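Local coordinates for succinoglycan biosynthesis protein (Bacillus cereus ATCC 14579, PDB 3B55) that binds calcium and probably belongs to the erythromycin esterase-like enzymes, its natural substrate not being established, at residues T341-S353 against I404-K417. The protein carries 1 engineered substitution. Numbering follows the deposited sequence.
Sequences TSVYEGQYNVKNS and IFAGITTEGPDIPK
K351 is bridged to T410 through two backbone hydrogen bonds, a single beta bridge with CA atoms 4.8 Å apart. K351 N donates a hydrogen bond to T409 O at 2.9 Å, nearly straight (170°). E411 N returns a bond to K351 O at 3.2 Å, in the carbonyl plane. The side chain of K351 starts over T409 O and passes T410 OG1 with its CD. It then runs on extended, and its NZ shares a water with T409 OG1 through weak bonds.

Nearer the corner at E345, F405 and Y348 form a T-shaped pair. The edge of F405 meets one face of Y348, with centroids 5.4 Å apart and planes at 67°. F405 has CG anti to its backbone N (chi1 168°), which carries the ring out between V343 and Y348. V343 CG2 touches F405 CD2 at 3.7 Å, and G407 N lies over the centre of one face of the F405 ring. E411 OE2 sits at the ring edge of Y348, and its carboxylate is held in a salt bridge by K417 NZ (2.8 Å from OE2).

Strand 336-344 belongs to the central mixed sheet; the chain turns a corner at E345, and strand 346-351 then pairs with 357-362 in a separate antiparallel hairpin. The contact fastens this hairpin to the 406-417 loop, beside the calcium site: the T409 side chain touches the calcium ligand H85.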
loop_
_atom_site.group_PDB
_atom_site.type_symbol
_atom_site.label_atom_id
_atom_site.label_comp_id
_atom_site.label_asym_id
_atom_site.label_seq_id
_atom_site.Cartn_x
_atom_site.Cartn_y
_atom_site.Cartn_z
ATOM N N THR A 341 -0.714 -11.758 2.934
ATOM C CA THR A 341 -1.519 -12.818 2.325
ATOM C C THR A 341 -0.578 -13.761 1.603
ATOM O O THR A 341 0.515 -13.360 1.194
ATOM C CB THR A 341 -2.556 -12.266 1.311
ATOM O OG1 THR A 341 -1.951 -11.265 0.481
ATOM C CG2 THR A 341 -3.753 -11.677 2.047
ATOM N N SER A 342 -0.986 -15.018 1.465
ATOM C CA SER A 342 -0.152 -15.993 0.789
ATOM C C SER A 342 -1.014 -16.921 -0.058
ATOM O O SER A 342 -2.184 -17.159 0.243
ATOM C CB SER A 342 0.660 -16.785 1.811
ATOM O OG SER A 342 1.734 -17.466 1.182
ATOM N N VAL A 343 -0.423 -17.452 -1.116
ATOM C CA VAL A 343 -1.157 -18.309 -2.023
ATOM C C VAL A 343 -0.543 -19.694 -2.156
ATOM O O VAL A 343 0.454 -20.007 -1.507
ATOM C CB VAL A 343 -1.223 -17.650 -3.407
ATOM C CG1 VAL A 343 -2.035 -16.361 -3.326
ATOM C CG2 VAL A 343 0.187 -17.349 -3.899
ATOM N N TYR A 344 -1.148 -20.510 -3.013
ATOM C CA TYR A 344 -0.681 -21.867 -3.255
ATOM C C TYR A 344 -0.887 -22.295 -4.712
ATOM O O TYR A 344 0.075 -22.458 -5.459
ATOM C CB TYR A 344 -1.396 -22.832 -2.305
ATOM C CG TYR A 344 -0.982 -24.274 -2.472
ATOM C CD1 TYR A 344 0.366 -24.634 -2.504
ATOM C CD2 TYR A 344 -1.937 -25.282 -2.610
ATOM C CE1 TYR A 344 0.753 -25.959 -2.673
ATOM C CE2 TYR A 344 -1.561 -26.613 -2.777
ATOM C CZ TYR A 344 -0.215 -26.944 -2.806
ATOM O OH TYR A 344 0.159 -28.258 -2.970
ATOM N N GLU A 345 -2.139 -22.469 -5.120
ATOM C CA GLU A 345 -2.422 -22.872 -6.492
ATOM C C GLU A 345 -3.368 -21.889 -7.171
ATOM O O GLU A 345 -4.082 -21.132 -6.502
ATOM C CB GLU A 345 -3.038 -24.276 -6.530
ATOM C CG GLU A 345 -2.157 -25.379 -5.952
ATOM C CD GLU A 345 -2.816 -26.755 -6.011
ATOM O OE1 GLU A 345 -4.009 -26.859 -5.652
ATOM O OE2 GLU A 345 -2.137 -27.730 -6.404
ATOM N N GLY A 346 -3.364 -21.895 -8.503
ATOM C CA GLY A 346 -4.241 -21.000 -9.236
ATOM C C GLY A 346 -3.563 -20.145 -10.289
ATOM O O GLY A 346 -2.387 -20.330 -10.599
ATOM N N GLN A 347 -4.325 -19.200 -10.835
ATOM C CA GLN A 347 -3.826 -18.293 -11.855
ATOM C C GLN A 347 -4.057 -16.848 -11.444
ATOM O O GLN A 347 -4.961 -16.551 -10.663
ATOM C CB GLN A 347 -4.512 -18.575 -13.191
ATOM C CG GLN A 347 -4.381 -20.024 -13.627
ATOM C CD GLN A 347 -5.020 -20.290 -14.970
ATOM O OE1 GLN A 347 -4.461 -19.955 -16.016
ATOM N NE2 GLN A 347 -6.209 -20.884 -14.948
ATOM N N TYR A 348 -3.240 -15.950 -11.980
ATOM C CA TYR A 348 -3.343 -14.541 -11.647
ATOM C C TYR A 348 -2.918 -13.679 -12.822
ATOM O O TYR A 348 -2.287 -14.169 -13.762
ATOM C CB TYR A 348 -2.445 -14.225 -10.452
ATOM C CG TYR A 348 -1.014 -14.705 -10.623
ATOM C CD1 TYR A 348 -0.665 -16.032 -10.357
ATOM C CD2 TYR A 348 -0.015 -13.843 -11.078
ATOM C CE1 TYR A 348 0.642 -16.488 -10.540
ATOM C CE2 TYR A 348 1.294 -14.290 -11.262
ATOM C CZ TYR A 348 1.611 -15.610 -10.996
ATOM O OH TYR A 348 2.885 -16.064 -11.205
ATOM N N ASN A 349 -3.275 -12.398 -12.769
ATOM C CA ASN A 349 -2.899 -11.467 -13.820
ATOM C C ASN A 349 -1.468 -11.003 -13.580
ATOM O O ASN A 349 -1.054 -10.756 -12.438
ATOM C CB ASN A 349 -3.810 -10.236 -13.836
ATOM C CG ASN A 349 -5.179 -10.526 -14.415
ATOM O OD1 ASN A 349 -5.303 -11.163 -15.459
ATOM N ND2 ASN A 349 -6.217 -10.047 -13.742
ATOM N N VAL A 350 -0.715 -10.889 -14.665
ATOM C CA VAL A 350 0.666 -10.439 -14.604
ATOM C C VAL A 350 1.032 -9.978 -16.007
ATOM O O VAL A 350 0.398 -10.395 -16.976
ATOM C CB VAL A 350 1.608 -11.586 -14.178
ATOM C CG1 VAL A 350 1.618 -12.692 -15.243
ATOM C CG2 VAL A 350 3.007 -11.050 -13.956
ATOM N N LYS A 351 2.025 -9.101 -16.121
ATOM C CA LYS A 351 2.458 -8.634 -17.433
ATOM C C LYS A 351 3.309 -9.729 -18.081
ATOM O O LYS A 351 4.235 -10.248 -17.461
ATOM C CB LYS A 351 3.266 -7.343 -17.307
ATOM C CG LYS A 351 2.411 -6.122 -16.976
ATOM C CD LYS A 351 3.243 -4.851 -16.973
ATOM C CE LYS A 351 2.378 -3.621 -16.743
ATOM N NZ LYS A 351 3.194 -2.402 -16.461
ATOM N N ASN A 352 2.991 -10.082 -19.325
ATOM C CA ASN A 352 3.727 -11.136 -20.025
ATOM C C ASN A 352 5.060 -10.702 -20.628
ATOM O O ASN A 352 5.563 -9.613 -20.349
ATOM C CB ASN A 352 2.859 -11.763 -21.124
ATOM C CG ASN A 352 2.368 -10.752 -22.132
ATOM O OD1 ASN A 352 2.871 -9.628 -22.211
ATOM N ND2 ASN A 352 1.390 -11.154 -22.932
ATOM N N SER A 353 5.621 -11.580 -21.456
ATOM C CA SER A 353 6.899 -11.339 -22.111
ATOM C C SER A 353 6.851 -10.124 -23.020
ATOM O O SER A 353 7.891 -9.565 -23.367
ATOM C CB SER A 353 7.329 -12.576 -22.911
ATOM O OG SER A 353 6.346 -12.949 -23.860
ATOM N N ILE A 404 9.563 -18.108 -1.035
ATOM C CA ILE A 404 8.163 -17.729 -1.071
ATOM C C ILE A 404 7.884 -17.010 -2.369
ATOM O O ILE A 404 8.730 -16.276 -2.878
ATOM C CB ILE A 404 7.772 -16.790 0.088
ATOM C CG1 ILE A 404 6.250 -16.564 0.069
ATOM C CG2 ILE A 404 8.510 -15.455 -0.051
ATOM C CD1 ILE A 404 5.675 -15.937 1.338
ATOM N N PHE A 405 6.690 -17.238 -2.900
ATOM C CA PHE A 405 6.242 -16.607 -4.132
ATOM C C PHE A 405 6.473 -15.088 -4.005
ATOM O O PHE A 405 6.070 -14.474 -3.024
ATOM C CB PHE A 405 4.758 -16.949 -4.312
ATOM C CG PHE A 405 4.064 -16.152 -5.370
ATOM C CD1 PHE A 405 4.374 -16.324 -6.717
ATOM C CD2 PHE A 405 3.069 -15.246 -5.018
ATOM C CE1 PHE A 405 3.696 -15.606 -7.695
ATOM C CE2 PHE A 405 2.386 -14.522 -5.988
ATOM C CZ PHE A 405 2.699 -14.705 -7.328
ATOM N N ALA A 406 7.135 -14.488 -4.994
ATOM C CA ALA A 406 7.435 -13.056 -4.956
ATOM C C ALA A 406 6.277 -12.158 -5.376
ATOM O O ALA A 406 6.057 -11.094 -4.788
ATOM C CB ALA A 406 8.661 -12.765 -5.812
ATOM N N GLY A 407 5.555 -12.575 -6.407
ATOM C CA GLY A 407 4.411 -11.805 -6.854
ATOM C C GLY A 407 4.658 -10.479 -7.554
ATOM O O GLY A 407 3.828 -9.568 -7.456
ATOM N N ILE A 408 5.781 -10.353 -8.252
ATOM C CA ILE A 408 6.080 -9.117 -8.968
ATOM C C ILE A 408 5.105 -8.976 -10.146
ATOM O O ILE A 408 4.662 -9.969 -10.730
ATOM C CB ILE A 408 7.534 -9.103 -9.470
ATOM C CG1 ILE A 408 8.481 -9.276 -8.283
ATOM C CG2 ILE A 408 7.838 -7.780 -10.167
ATOM C CD1 ILE A 408 8.215 -8.278 -7.154
ATOM N N THR A 409 4.755 -7.743 -10.488
ATOM C CA THR A 409 3.793 -7.515 -11.557
ATOM C C THR A 409 4.282 -7.836 -12.967
ATOM O O THR A 409 3.489 -7.882 -13.911
ATOM C CB THR A 409 3.280 -6.068 -11.499
ATOM O OG1 THR A 409 4.389 -5.159 -11.571
ATOM C CG2 THR A 409 2.534 -5.832 -10.198
ATOM N N THR A 410 5.582 -8.068 -13.115
ATOM C CA THR A 410 6.130 -8.411 -14.423
ATOM C C THR A 410 6.884 -9.729 -14.366
ATOM O O THR A 410 7.609 -9.998 -13.411
ATOM C CB THR A 410 7.099 -7.334 -14.952
ATOM O OG1 THR A 410 6.381 -6.118 -15.201
ATOM C CG2 THR A 410 7.758 -7.804 -16.255
ATOM N N GLU A 411 6.688 -10.549 -15.392
ATOM C CA GLU A 411 7.353 -11.845 -15.514
ATOM C C GLU A 411 8.474 -11.619 -16.530
ATOM O O GLU A 411 8.218 -11.159 -17.646
ATOM C CB GLU A 411 6.373 -12.902 -16.045
ATOM C CG GLU A 411 5.126 -13.079 -15.185
ATOM C CD GLU A 411 5.135 -14.360 -14.358
ATOM O OE1 GLU A 411 4.962 -15.448 -14.951
ATOM O OE2 GLU A 411 5.304 -14.280 -13.119
ATOM N N GLY A 412 9.710 -11.922 -16.146
ATOM C CA GLY A 412 10.824 -11.720 -17.058
ATOM C C GLY A 412 12.071 -12.444 -16.600
ATOM O O GLY A 412 12.157 -12.817 -15.434
ATOM N N PRO A 413 13.067 -12.630 -17.485
ATOM C CA PRO A 413 14.327 -13.317 -17.189
ATOM C C PRO A 413 15.046 -12.759 -15.964
ATOM O O PRO A 413 15.703 -13.493 -15.228
ATOM C CB PRO A 413 15.144 -13.102 -18.469
ATOM C CG PRO A 413 14.096 -12.898 -19.526
ATOM C CD PRO A 413 13.125 -12.011 -18.820
ATOM N N ASP A 414 14.914 -11.457 -15.747
ATOM C CA ASP A 414 15.590 -10.811 -14.633
ATOM C C ASP A 414 14.695 -10.498 -13.454
ATOM O O ASP A 414 15.070 -9.733 -12.566
ATOM C CB ASP A 414 16.260 -9.538 -15.135
ATOM C CG ASP A 414 17.161 -9.802 -16.315
ATOM O OD1 ASP A 414 18.152 -10.545 -16.144
ATOM O OD2 ASP A 414 16.865 -9.281 -17.408
ATOM N N ILE A 415 13.508 -11.086 -13.456
ATOM C CA ILE A 415 12.564 -10.884 -12.374
ATOM C C ILE A 415 12.331 -12.229 -11.687
ATOM O O ILE A 415 11.718 -13.135 -12.249
ATOM C CB ILE A 415 11.242 -10.324 -12.909
ATOM C CG1 ILE A 415 11.508 -8.979 -13.584
ATOM C CG2 ILE A 415 10.231 -10.184 -11.775
ATOM C CD1 ILE A 415 10.372 -8.500 -14.443
ATOM N N PRO A 416 12.848 -12.381 -10.463
ATOM C CA PRO A 416 12.695 -13.623 -9.703
ATOM C C PRO A 416 11.238 -13.928 -9.400
ATOM O O PRO A 416 10.476 -13.019 -9.061
ATOM C CB PRO A 416 13.499 -13.350 -8.437
ATOM C CG PRO A 416 13.341 -11.864 -8.259
ATOM C CD PRO A 416 13.541 -11.356 -9.661
ATOM N N LYS A 417 10.850 -15.197 -9.526
ATOM C CA LYS A 417 9.473 -15.572 -9.243
ATOM C C LYS A 417 9.298 -15.894 -7.761
ATOM O O LYS A 417 8.175 -15.887 -7.248
ATOM C CB LYS A 417 9.017 -16.759 -10.096
ATOM C CG LYS A 417 7.483 -16.858 -10.148
ATOM C CD LYS A 417 6.967 -18.072 -10.908
ATOM C CE LYS A 417 7.242 -17.980 -12.397
ATOM N NZ LYS A 417 6.659 -16.744 -12.981
HETATM O O HOH W 1 4.885 -2.574 -13.592
#